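Local coordinates for hypothetical protein (Clostridium sporogenes ATCC 15579, PDB 4QRK), which is of unknown function but folds as a right-handed beta-helix and may take part in cell adhesion, at residues Glu99-Ile105 and Lys120-Leu126; Leu29-Lys35 and Asn91-Ile95; Ile166-Ala172 and Ile191-Tyr197. Where two conformers were deposited one is given. Residue numbers count along the deposited sequence, not the author numbering.

Contact 1. Residues Glu99-Ile105 and Lys120-Leu126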
loop_
_atom_site.group_PDB
_atom_site.type_symbol
_atom_site.label_atom_id
_atom_site.label_comp_id
_atom_site.label_asym_id
_atom_site.label_seq_id
_atom_site.Cartn_x
_atom_site.Cartn_y
_atom_site.Cartn_z
ATOM N N GLU A 99 3.355 14.098 4.195
ATOM C CA GLU A 99 1.966 14.055 4.668
ATOM C C GLU A 99 1.006 15.074 4.030
ATOM O O GLU A 99 -0.229 14.970 4.221
ATOM C CB GLU A 99 1.934 14.213 6.192
ATOM C CG GLU A 99 2.576 13.043 6.867
ATOM C CD GLU A 99 2.538 13.106 8.376
ATOM O OE1 GLU A 99 1.927 14.030 8.962
ATOM O OE2 GLU A 99 3.160 12.207 8.975
ATOM N N LYS A 100 1.548 16.046 3.296
ATOM C CA LYS A 100 0.723 17.138 2.733
ATOM C C LYS A 100 0.437 16.981 1.244
ATOM O O LYS A 100 -0.659 17.317 0.749
ATOM C CB LYS A 100 1.395 18.516 2.976
ATOM C CG LYS A 100 1.460 18.924 4.442
ATOM C CD LYS A 100 1.826 20.406 4.613
ATOM C CE LYS A 100 1.743 20.875 6.073
ATOM N NZ LYS A 100 0.364 20.779 6.634
ATOM N N ILE A 101 1.415 16.494 0.513
ATOM C CA ILE A 101 1.277 16.438 -0.939
ATOM C C ILE A 101 0.236 15.379 -1.373
ATOM O O ILE A 101 0.209 14.261 -0.822
ATOM C CB ILE A 101 2.635 16.221 -1.592
ATOM C CG1 ILE A 101 2.562 16.517 -3.082
ATOM C CG2 ILE A 101 3.166 14.816 -1.317
ATOM C CD1 ILE A 101 3.927 16.519 -3.795
ATOM N N PRO A 102 -0.669 15.743 -2.317
ATOM C CA PRO A 102 -1.591 14.737 -2.864
ATOM C C PRO A 102 -0.823 13.542 -3.412
ATOM O O PRO A 102 0.108 13.759 -4.180
ATOM C CB PRO A 102 -2.277 15.494 -4.016
ATOM C CG PRO A 102 -2.237 16.916 -3.594
ATOM C CD PRO A 102 -0.923 17.083 -2.895
ATOM N N THR A 103 -1.220 12.321 -3.036
ATOM C CA THR A 103 -0.425 11.124 -3.301
ATOM C C THR A 103 -1.246 9.960 -3.852
ATOM O O THR A 103 -2.319 9.655 -3.351
ATOM C CB THR A 103 0.257 10.645 -1.992
ATOM O OG1 THR A 103 1.158 11.655 -1.533
ATOM C CG2 THR A 103 1.055 9.372 -2.209
ATOM N N GLU A 104 -0.724 9.339 -4.901
ATOM C CA GLU A 104 -1.249 8.088 -5.444
ATOM C C GLU A 104 -0.160 7.072 -5.285
ATOM O O GLU A 104 1.021 7.409 -5.444
ATOM C CB GLU A 104 -1.564 8.256 -6.920
ATOM C CG GLU A 104 -2.714 9.192 -7.176
ATOM C CD GLU A 104 -2.954 9.391 -8.679
ATOM O OE1 GLU A 104 -2.356 8.631 -9.486
ATOM O OE2 GLU A 104 -3.738 10.305 -9.038
ATOM N N ILE A 105 -0.540 5.851 -4.926
ATOM C CA ILE A 105 0.439 4.790 -4.654
ATOM C C ILE A 105 0.023 3.553 -5.412
ATOM O O ILE A 105 -1.115 3.138 -5.325
ATOM C CB ILE A 105 0.566 4.454 -3.136
ATOM C CG1 ILE A 105 1.003 5.681 -2.354
ATOM C CG2 ILE A 105 1.616 3.369 -2.903
ATOM C CD1 ILE A 105 0.909 5.508 -0.845
ATOM N N LYS A 120 -2.069 9.319 7.694
ATOM C CA LYS A 120 -1.646 10.722 7.734
ATOM C C LYS A 120 -1.292 11.288 6.381
ATOM O O LYS A 120 -0.872 12.419 6.278
ATOM C CB LYS A 120 -0.451 10.881 8.684
ATOM C CG LYS A 120 -0.859 10.527 10.114
ATOM C CD LYS A 120 0.236 10.828 11.058
ATOM C CE LYS A 120 -0.262 10.923 12.462
ATOM N NZ LYS A 120 0.880 11.240 13.366
ATOM N N ILE A 121 -1.423 10.472 5.353
ATOM C CA ILE A 121 -1.057 10.862 3.991
ATOM C C ILE A 121 -2.280 11.504 3.353
ATOM O O ILE A 121 -3.410 11.087 3.613
ATOM C CB ILE A 121 -0.702 9.597 3.192
ATOM C CG1 ILE A 121 0.434 8.837 3.876
ATOM C CG2 ILE A 121 -0.330 9.875 1.745
ATOM C CD1 ILE A 121 1.650 9.653 4.097
ATOM N N ASN A 122 -2.048 12.475 2.488
ATOM C CA ASN A 122 -3.081 13.073 1.655
ATOM C C ASN A 122 -3.349 12.144 0.484
ATOM O O ASN A 122 -3.004 12.420 -0.655
ATOM C CB ASN A 122 -2.605 14.427 1.150
ATOM C CG ASN A 122 -3.705 15.244 0.464
ATOM O OD1 ASN A 122 -4.864 14.853 0.415
ATOM N ND2 ASN A 122 -3.317 16.387 -0.077
ATOM N N LEU A 123 -3.951 11.006 0.793
ATOM C CA LEU A 123 -4.065 9.917 -0.149
ATOM C C LEU A 123 -5.191 10.152 -1.150
ATOM O O LEU A 123 -6.298 10.527 -0.765
ATOM C CB LEU A 123 -4.301 8.635 0.632
ATOM C CG LEU A 123 -4.317 7.336 -0.145
ATOM C CD1 LEU A 123 -2.960 7.108 -0.793
ATOM C CD2 LEU A 123 -4.738 6.172 0.797
ATOM N N LYS A 124 -4.929 9.887 -2.430
ATOM C CA LYS A 124 -5.995 9.937 -3.446
ATOM C C LYS A 124 -6.317 8.531 -3.963
ATOM O O LYS A 124 -7.463 8.187 -4.196
ATOM C CB LYS A 124 -5.598 10.795 -4.653
ATOM C CG LYS A 124 -5.090 12.187 -4.323
ATOM C CD LYS A 124 -6.136 13.078 -3.670
ATOM C CE LYS A 124 -5.459 14.065 -2.724
ATOM N NZ LYS A 124 -6.280 15.252 -2.356
ATOM N N GLU A 125 -5.297 7.735 -4.207
ATOM C CA GLU A 125 -5.567 6.434 -4.771
ATOM C C GLU A 125 -4.502 5.481 -4.338
ATOM O O GLU A 125 -3.342 5.869 -4.189
ATOM C CB GLU A 125 -5.675 6.503 -6.309
ATOM C CG GLU A 125 -5.999 5.150 -6.928
ATOM C CD GLU A 125 -6.517 5.260 -8.363
ATOM O OE1 GLU A 125 -6.646 6.405 -8.851
ATOM O OE2 GLU A 125 -6.787 4.199 -8.986
ATOM N N LEU A 126 -4.915 4.241 -4.106
ATOM C CA LEU A 126 -4.010 3.163 -3.748
ATOM C C LEU A 126 -4.402 1.935 -4.530
ATOM O O LEU A 126 -5.574 1.573 -4.549
ATOM C CB LEU A 126 -4.134 2.832 -2.283
ATOM C CG LEU A 126 -3.296 1.654 -1.779
ATOM C CD1 LEU A 126 -1.801 1.959 -1.843
ATOM C CD2 LEU A 126 -3.705 1.289 -0.347
HETATM O O HOH W 1 -1.089 14.562 8.320
HETATM O O HOH W 2 0.619 13.291 1.561
#

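Contact 2. Residues Leu29-Lys35 and Asn91-Ile95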
loop_
_atom_site.group_PDB
_atom_site.type_symbol
_atom_site.label_atom_id
_atom_site.label_comp_id
_atom_site.label_asym_id
_atom_site.label_seq_id
_atom_site.Cartn_x
_atom_site.Cartn_y
_atom_site.Cartn_z
ATOM N N LEU A 29 5.814 1.209 -6.864
ATOM C CA LEU A 29 6.748 0.296 -6.189
ATOM C C LEU A 29 6.663 -1.130 -6.777
ATOM O O LEU A 29 5.581 -1.704 -6.922
ATOM C CB LEU A 29 6.473 0.256 -4.683
ATOM C CG LEU A 29 6.596 1.565 -3.903
ATOM C CD1 LEU A 29 6.192 1.450 -2.439
ATOM C CD2 LEU A 29 8.001 2.125 -3.928
ATOM N N ASN A 30 7.807 -1.678 -7.159
ATOM C CA ASN A 30 7.882 -3.059 -7.659
ATOM C C ASN A 30 8.810 -3.834 -6.799
ATOM O O ASN A 30 9.997 -3.564 -6.803
ATOM C CB ASN A 30 8.394 -3.097 -9.086
ATOM C CG ASN A 30 7.557 -2.272 -9.981
ATOM O OD1 ASN A 30 6.398 -2.588 -10.192
ATOM N ND2 ASN A 30 8.114 -1.187 -10.497
ATOM N N PHE A 31 8.266 -4.786 -6.055
ATOM C CA PHE A 31 8.996 -5.365 -4.952
ATOM C C PHE A 31 8.835 -6.853 -5.095
ATOM O O PHE A 31 7.721 -7.344 -5.113
ATOM C CB PHE A 31 8.342 -4.866 -3.677
ATOM C CG PHE A 31 9.065 -5.251 -2.405
ATOM C CD1 PHE A 31 10.125 -4.496 -1.946
ATOM C CD2 PHE A 31 8.634 -6.337 -1.632
ATOM C CE1 PHE A 31 10.773 -4.821 -0.756
ATOM C CE2 PHE A 31 9.274 -6.669 -0.440
ATOM C CZ PHE A 31 10.335 -5.896 0.007
ATOM N N GLY A 32 9.937 -7.568 -5.231
ATOM C CA GLY A 32 9.892 -8.991 -5.487
ATOM C C GLY A 32 9.633 -9.810 -4.247
ATOM O O GLY A 32 8.698 -10.603 -4.218
ATOM N N VAL A 33 10.477 -9.656 -3.225
ATOM C CA VAL A 33 10.370 -10.505 -2.043
ATOM C C VAL A 33 10.866 -9.763 -0.818
ATOM O O VAL A 33 11.802 -8.969 -0.899
ATOM C CB VAL A 33 11.101 -11.887 -2.208
ATOM C CG1 VAL A 33 12.564 -11.703 -2.505
ATOM C CG2 VAL A 33 10.977 -12.678 -0.964
ATOM N N GLY A 34 10.187 -9.964 0.302
ATOM C CA GLY A 34 10.640 -9.439 1.575
ATOM C C GLY A 34 9.603 -8.628 2.336
ATOM O O GLY A 34 8.412 -8.941 2.361
ATOM N N LYS A 35 10.082 -7.585 3.008
ATOM C CA LYS A 35 9.241 -6.779 3.899
ATOM C C LYS A 35 9.263 -5.329 3.427
ATOM O O LYS A 35 10.317 -4.723 3.226
ATOM C CB LYS A 35 9.732 -6.880 5.340
ATOM C CG LYS A 35 9.620 -8.293 5.940
ATOM C CD LYS A 35 10.327 -8.375 7.280
ATOM C CE LYS A 35 9.964 -9.634 8.059
ATOM N NZ LYS A 35 10.578 -10.871 7.478
ATOM N N ASN A 91 15.590 -8.633 2.708
ATOM C CA ASN A 91 15.220 -7.558 1.800
ATOM C C ASN A 91 14.114 -6.745 2.422
ATOM O O ASN A 91 12.947 -7.173 2.504
ATOM C CB ASN A 91 14.746 -8.093 0.447
ATOM C CG ASN A 91 14.691 -6.996 -0.596
ATOM O OD1 ASN A 91 15.706 -6.366 -0.886
ATOM N ND2 ASN A 91 13.522 -6.767 -1.171
ATOM N N GLU A 92 14.464 -5.548 2.848
ATOM C CA GLU A 92 13.541 -4.701 3.588
ATOM C C GLU A 92 13.603 -3.256 3.082
ATOM O O GLU A 92 14.684 -2.680 2.929
ATOM C CB GLU A 92 13.847 -4.786 5.095
ATOM C CG GLU A 92 12.853 -4.065 6.019
ATOM C CD GLU A 92 13.301 -4.097 7.500
ATOM O OE1 GLU A 92 13.020 -5.104 8.179
ATOM O OE2 GLU A 92 13.958 -3.139 7.976
ATOM N N TRP A 93 12.417 -2.689 2.831
ATOM C CA TRP A 93 12.275 -1.310 2.440
ATOM C C TRP A 93 11.408 -0.608 3.482
ATOM O O TRP A 93 10.256 -0.992 3.762
ATOM C CB TRP A 93 11.603 -1.163 1.066
ATOM C CG TRP A 93 12.345 -1.705 -0.127
ATOM C CD1 TRP A 93 13.522 -2.420 -0.150
ATOM C CD2 TRP A 93 11.898 -1.612 -1.480
ATOM N NE1 TRP A 93 13.841 -2.752 -1.454
ATOM C CE2 TRP A 93 12.841 -2.293 -2.283
ATOM C CE3 TRP A 93 10.787 -1.016 -2.085
ATOM C CZ2 TRP A 93 12.716 -2.374 -3.671
ATOM C CZ3 TRP A 93 10.653 -1.118 -3.459
ATOM C CH2 TRP A 93 11.613 -1.793 -4.237
ATOM N N ASN A 94 11.963 0.433 4.055
ATOM C CA ASN A 94 11.234 1.214 5.051
ATOM C C ASN A 94 11.127 2.623 4.561
ATOM O O ASN A 94 12.128 3.307 4.455
ATOM C CB ASN A 94 11.995 1.174 6.367
ATOM C CG ASN A 94 12.211 -0.226 6.853
ATOM O OD1 ASN A 94 11.274 -0.877 7.255
ATOM N ND2 ASN A 94 13.437 -0.715 6.769
ATOM N N ILE A 95 9.917 3.030 4.200
ATOM C CA ILE A 95 9.692 4.270 3.475
ATOM C C ILE A 95 8.868 5.273 4.284
ATOM O O ILE A 95 7.823 4.901 4.835
ATOM C CB ILE A 95 8.973 3.954 2.140
ATOM C CG1 ILE A 95 9.935 3.137 1.240
ATOM C CG2 ILE A 95 8.508 5.237 1.439
ATOM C CD1 ILE A 95 9.286 2.632 -0.014
#

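Contact 3. Residues Ile166-Ala172 and Ile191-Tyr197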
loop_
_atom_site.group_PDB
_atom_site.type_symbol
_atom_site.label_atom_id
_atom_site.label_comp_id
_atom_site.label_asym_id
_atom_site.label_seq_id
_atom_site.Cartn_x
_atom_site.Cartn_y
_atom_site.Cartn_z
ATOM N N ILE A 166 -15.600 9.294 7.980
ATOM C CA ILE A 166 -16.033 9.487 6.613
ATOM C C ILE A 166 -16.612 8.197 6.068
ATOM O O ILE A 166 -16.354 7.102 6.574
ATOM C CB ILE A 166 -14.914 10.053 5.728
ATOM C CG1 ILE A 166 -13.866 9.017 5.398
ATOM C CG2 ILE A 166 -14.239 11.243 6.435
ATOM C CD1 ILE A 166 -12.956 9.483 4.297
ATOM N N GLY A 167 -17.426 8.330 5.029
ATOM C CA GLY A 167 -18.101 7.182 4.456
ATOM C C GLY A 167 -17.151 6.231 3.779
ATOM O O GLY A 167 -16.222 6.621 3.067
ATOM N N VAL A 168 -17.399 4.956 4.014
ATOM C CA VAL A 168 -16.653 3.868 3.423
ATOM C C VAL A 168 -17.597 2.808 2.837
ATOM O O VAL A 168 -18.603 2.406 3.458
ATOM C CB VAL A 168 -15.739 3.212 4.509
ATOM C CG1 VAL A 168 -14.987 2.067 3.956
ATOM C CG2 VAL A 168 -14.772 4.217 5.056
ATOM N N LYS A 169 -17.288 2.388 1.617
ATOM C CA LYS A 169 -17.945 1.245 1.005
ATOM C C LYS A 169 -16.893 0.310 0.491
ATOM O O LYS A 169 -15.989 0.742 -0.223
ATOM C CB LYS A 169 -18.858 1.713 -0.134
ATOM C CG LYS A 169 -19.629 0.622 -0.848
ATOM C CD LYS A 169 -20.614 1.296 -1.794
ATOM C CE LYS A 169 -21.506 0.359 -2.565
ATOM N NZ LYS A 169 -22.634 1.144 -3.196
ATOM N N ILE A 170 -17.023 -0.969 0.848
ATOM C CA ILE A 170 -16.032 -2.000 0.508
ATOM C C ILE A 170 -16.716 -3.120 -0.244
ATOM O O ILE A 170 -17.693 -3.708 0.244
ATOM C CB ILE A 170 -15.408 -2.665 1.744
ATOM C CG1 ILE A 170 -14.807 -1.621 2.679
ATOM C CG2 ILE A 170 -14.295 -3.692 1.330
ATOM C CD1 ILE A 170 -15.583 -1.459 3.921
ATOM N N LYS A 171 -16.233 -3.405 -1.436
ATOM C CA LYS A 171 -16.608 -4.643 -2.117
ATOM C C LYS A 171 -15.515 -5.653 -1.834
ATOM O O LYS A 171 -14.370 -5.455 -2.216
ATOM C CB LYS A 171 -16.815 -4.402 -3.618
ATOM C CG LYS A 171 -17.198 -5.662 -4.405
ATOM C CD LYS A 171 -17.514 -5.326 -5.866
ATOM C CE LYS A 171 -18.188 -6.494 -6.590
ATOM N NZ LYS A 171 -18.900 -6.073 -7.845
ATOM N N ALA A 172 -15.860 -6.724 -1.122
ATOM C CA ALA A 172 -14.851 -7.705 -0.712
ATOM C C ALA A 172 -15.215 -9.067 -1.262
ATOM O O ALA A 172 -16.265 -9.635 -0.913
ATOM C CB ALA A 172 -14.709 -7.770 0.784
ATOM N N ILE A 191 -20.789 -6.576 -0.368
ATOM C CA ILE A 191 -20.647 -5.142 -0.064
ATOM C C ILE A 191 -20.814 -4.842 1.425
ATOM O O ILE A 191 -21.796 -5.263 2.059
ATOM C CB ILE A 191 -21.695 -4.297 -0.792
ATOM C CG1 ILE A 191 -21.746 -4.648 -2.282
ATOM C CG2 ILE A 191 -21.425 -2.804 -0.536
ATOM C CD1 ILE A 191 -20.458 -4.431 -2.981
ATOM N N TYR A 192 -19.881 -4.061 1.949
ATOM C CA TYR A 192 -19.841 -3.647 3.347
ATOM C C TYR A 192 -19.691 -2.143 3.442
ATOM O O TYR A 192 -18.914 -1.554 2.686
ATOM C CB TYR A 192 -18.655 -4.293 4.048
ATOM C CG TYR A 192 -18.703 -5.777 3.965
ATOM C CD1 TYR A 192 -18.256 -6.427 2.835
ATOM C CD2 TYR A 192 -19.222 -6.524 5.001
ATOM C CE1 TYR A 192 -18.301 -7.796 2.729
ATOM C CE2 TYR A 192 -19.292 -7.888 4.918
ATOM C CZ TYR A 192 -18.840 -8.530 3.766
ATOM O OH TYR A 192 -18.888 -9.901 3.660
ATOM N N LYS A 193 -20.403 -1.523 4.375
ATOM C CA LYS A 193 -20.324 -0.074 4.530
ATOM C C LYS A 193 -20.338 0.302 5.988
ATOM O O LYS A 193 -20.804 -0.467 6.818
ATOM C CB LYS A 193 -21.545 0.602 3.895
ATOM C CG LYS A 193 -21.769 0.300 2.445
ATOM C CD LYS A 193 -23.168 0.736 2.004
ATOM C CE LYS A 193 -24.242 -0.194 2.566
ATOM N NZ LYS A 193 -25.584 -0.039 1.910
ATOM N N ASN A 194 -19.883 1.513 6.288
ATOM C CA ASN A 194 -20.113 2.091 7.594
ATOM C C ASN A 194 -21.289 3.049 7.566
ATOM O O ASN A 194 -21.902 3.319 6.507
ATOM C CB ASN A 194 -18.856 2.764 8.146
ATOM C CG ASN A 194 -18.405 3.972 7.331
ATOM O OD1 ASN A 194 -19.095 4.445 6.412
ATOM N ND2 ASN A 194 -17.248 4.505 7.699
ATOM N N SER A 195 -21.622 3.549 8.742
ATOM C CA SER A 195 -22.826 4.364 8.889
ATOM C C SER A 195 -22.657 5.709 8.173
ATOM O O SER A 195 -23.641 6.284 7.729
ATOM C CB SER A 195 -23.180 4.554 10.374
ATOM O OG SER A 195 -22.089 5.105 11.092
ATOM N N GLN A 196 -21.425 6.202 8.021
ATOM C CA GLN A 196 -21.225 7.487 7.326
ATOM C C GLN A 196 -21.384 7.435 5.801
ATOM O O GLN A 196 -21.524 8.468 5.152
ATOM C CB GLN A 196 -19.911 8.138 7.717
ATOM C CG GLN A 196 -19.985 8.832 9.047
ATOM C CD GLN A 196 -20.860 10.076 9.014
ATOM O OE1 GLN A 196 -21.988 10.046 9.481
ATOM N NE2 GLN A 196 -20.342 11.163 8.471
ATOM N N TYR A 197 -21.379 6.242 5.222
ATOM C CA TYR A 197 -21.418 6.157 3.770
ATOM C C TYR A 197 -22.741 6.682 3.214
ATOM O O TYR A 197 -23.817 6.259 3.637
ATOM C CB TYR A 197 -21.214 4.741 3.278
ATOM C CG TYR A 197 -21.096 4.728 1.789
ATOM C CD1 TYR A 197 -19.899 5.132 1.160
ATOM C CD2 TYR A 197 -22.177 4.362 0.992
ATOM C CE1 TYR A 197 -19.798 5.140 -0.206
ATOM C CE2 TYR A 197 -22.083 4.379 -0.377
ATOM C CZ TYR A 197 -20.905 4.764 -0.975
ATOM O OH TYR A 197 -20.839 4.775 -2.345
HETATM O O HOH W 3 -18.180 -11.208 0.980
#

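Contact 1. Residues Glu99-Ile105 and Lys120-Leu126
Four direct hydrogen bonds tie Glu99-Ile105 to Lys120-Leu126. The side-chain amide of Asn122 gives ND2 to Lys100 O at 2.9 Å, while its own backbone O accepts Thr103 N at 3.0 Å. Further along, Lys124 N reaches Thr103 O (2.8 Å) and Ile105 N reaches Glu125 O (2.9 Å), the pattern of parallel strands, whose axes run 4.7 Å apart at 14°. Thr103 pairs with Leu123 but Glu104 with Glu125, so the register slips by one residue: a beta bulge at Lys124. Asn122, at the centre of an inverse gamma turn, suits the strand entrance because its CA-to-CB bond points toward the other segment and its short side chain sets ND2 beside Lys100 O. Its OD1 accepts Lys124 NZ at 3.1 Å, and Asn145 is a second partner of that ammonium group. Thr103 OG1 donates to Ile101 O at 2.9 Å. Where the loop bows out around Ile101, water mediates: one molecule donates to Ile101 O (2.6 Å) and accepts from Asn122 N (2.9 Å). Packing completes the contact. Ile105 CB lies 3.7 Å from Leu126 CD1, and Ile105 CD1 lies 4.2 Å from Leu123 CD1; these apolar side chains share the buried face with Thr103, whereas Glu104 and Glu125 occupy the other, more exposed face. Glu104 there forms a salt bridge with Lys24. These are neighbouring, parallel strands of a mixed sheet of the beta-helix: strand 103-110 is flanked by strands 24-32 and 123-130, and strand 147-153 follows beyond the latter.

Contact 2. Residues Leu29-Lys35 and Asn91-Ile95
At this corner of the right-handed beta-helix, the chain leaves strand 24-32, bends at Val33 and Gly34, and enters the opposing sheet at Lys35, beside strand 91-98. Backbone hydrogen bonds make the join within that sheet: Lys35 N donates to Asn91 O at 2.9 Å and Trp93 N to Lys35 O at 3.0 Å, bracketing the parallel pair Lys35 and Glu92. CA-H...O contacts support them, from Gly34 CA to Asn91 O (3.4 Å) and from Glu92 CA to Lys35 O (3.2 Å). Glycine suits position 34 doubly, since a CB would collide with Asn91 O and the backbone angles, phi 128° and psi -144°, would also press it against the preceding carbonyl.

Apolar and aromatic packing fills the space between the sheets, where the axes of strands 29-32 and 91-95 come within 9.4 Å. Phe31 directs its ring edge at the face of Trp93 in a T-shaped pair, the phenyl and five-membered ring centroids 4.7 Å apart and the planes at 82°. Trp93 is broad enough to meet Leu29 as well, and Phe50 meets it in another edge-to-face pair. Leu29 CD1 touches Ile95 CD1 at 4.1 Å, branched aliphatic chains continuing the interior beside the rings.

One polar side chain works inside the bend. Buried Asn91 takes a t rotamer that carries its amide to the corner, where ND2 donates to Val33 O at 2.8 Å.

Contact 3. Residues Ile166-Ala172 and Ile191-Tyr197
Asn194 takes the p rotamer with chi2 near 8°, setting its amide against the other segment's backbone: ND2 donates to Ile166 O and OD1 accepts Val168 N, both at 3.0 Å. An amide, with donor and acceptor side by side, can continue the pairing where strand 191-193 gives way to the type I turn Asn194-Tyr197. Before it, Ile170 and Tyr192 form an antiparallel hydrogen-bonded pair (Ile170 N to Tyr192 O, 2.7 Å; Tyr192 N to Ile170 O, 2.8 Å). Tyr192, chi1 m, sets CE1 4.1 Å from Ala172 CB, and Ile170, chi2 between wells at 109°, holds CD1 4.2 Å from Tyr192 CB. Lys169 is t throughout, its CB over the Tyr197 ring, 3.8 Å from the centroid, a CH-pi contact. Tyr197 hydrogen-bonds Glu205 through OH. Gly167 is apt: a CB would clash with Tyr197 CA. Ile191, m at both chi angles, brings CD1 to 3.7 Å from Lys171 CB. Strand 167-174 lies between parallel strand 203-210 and antiparallel strand 191-193, beyond which 185-187 ends the sheet.

How the contacts relate
All three contacts reach one sheet of the beta-helix and follow one another along the chain as 2, 1 and 3. Contacts 2 and 1, with centres 19 Å apart, are consecutive: strand 91-98 of the opposing sheet is followed, after an intervening loop, by strand 103-110, which neighbours strand 24-32. Contact 3 lies 20 Å from contact 1, centre to centre, and 30 Å from contact 2, on the opposite side of the chain's centre from the latter. Contacts 1 and 2 include parallel pairing, whereas contact 3 is antiparallel, near the sheet's far end. The bound calcium lies well away from contacts 1 and 3: the side chains of Glu125 and Lys171 are each about 13 Å from it.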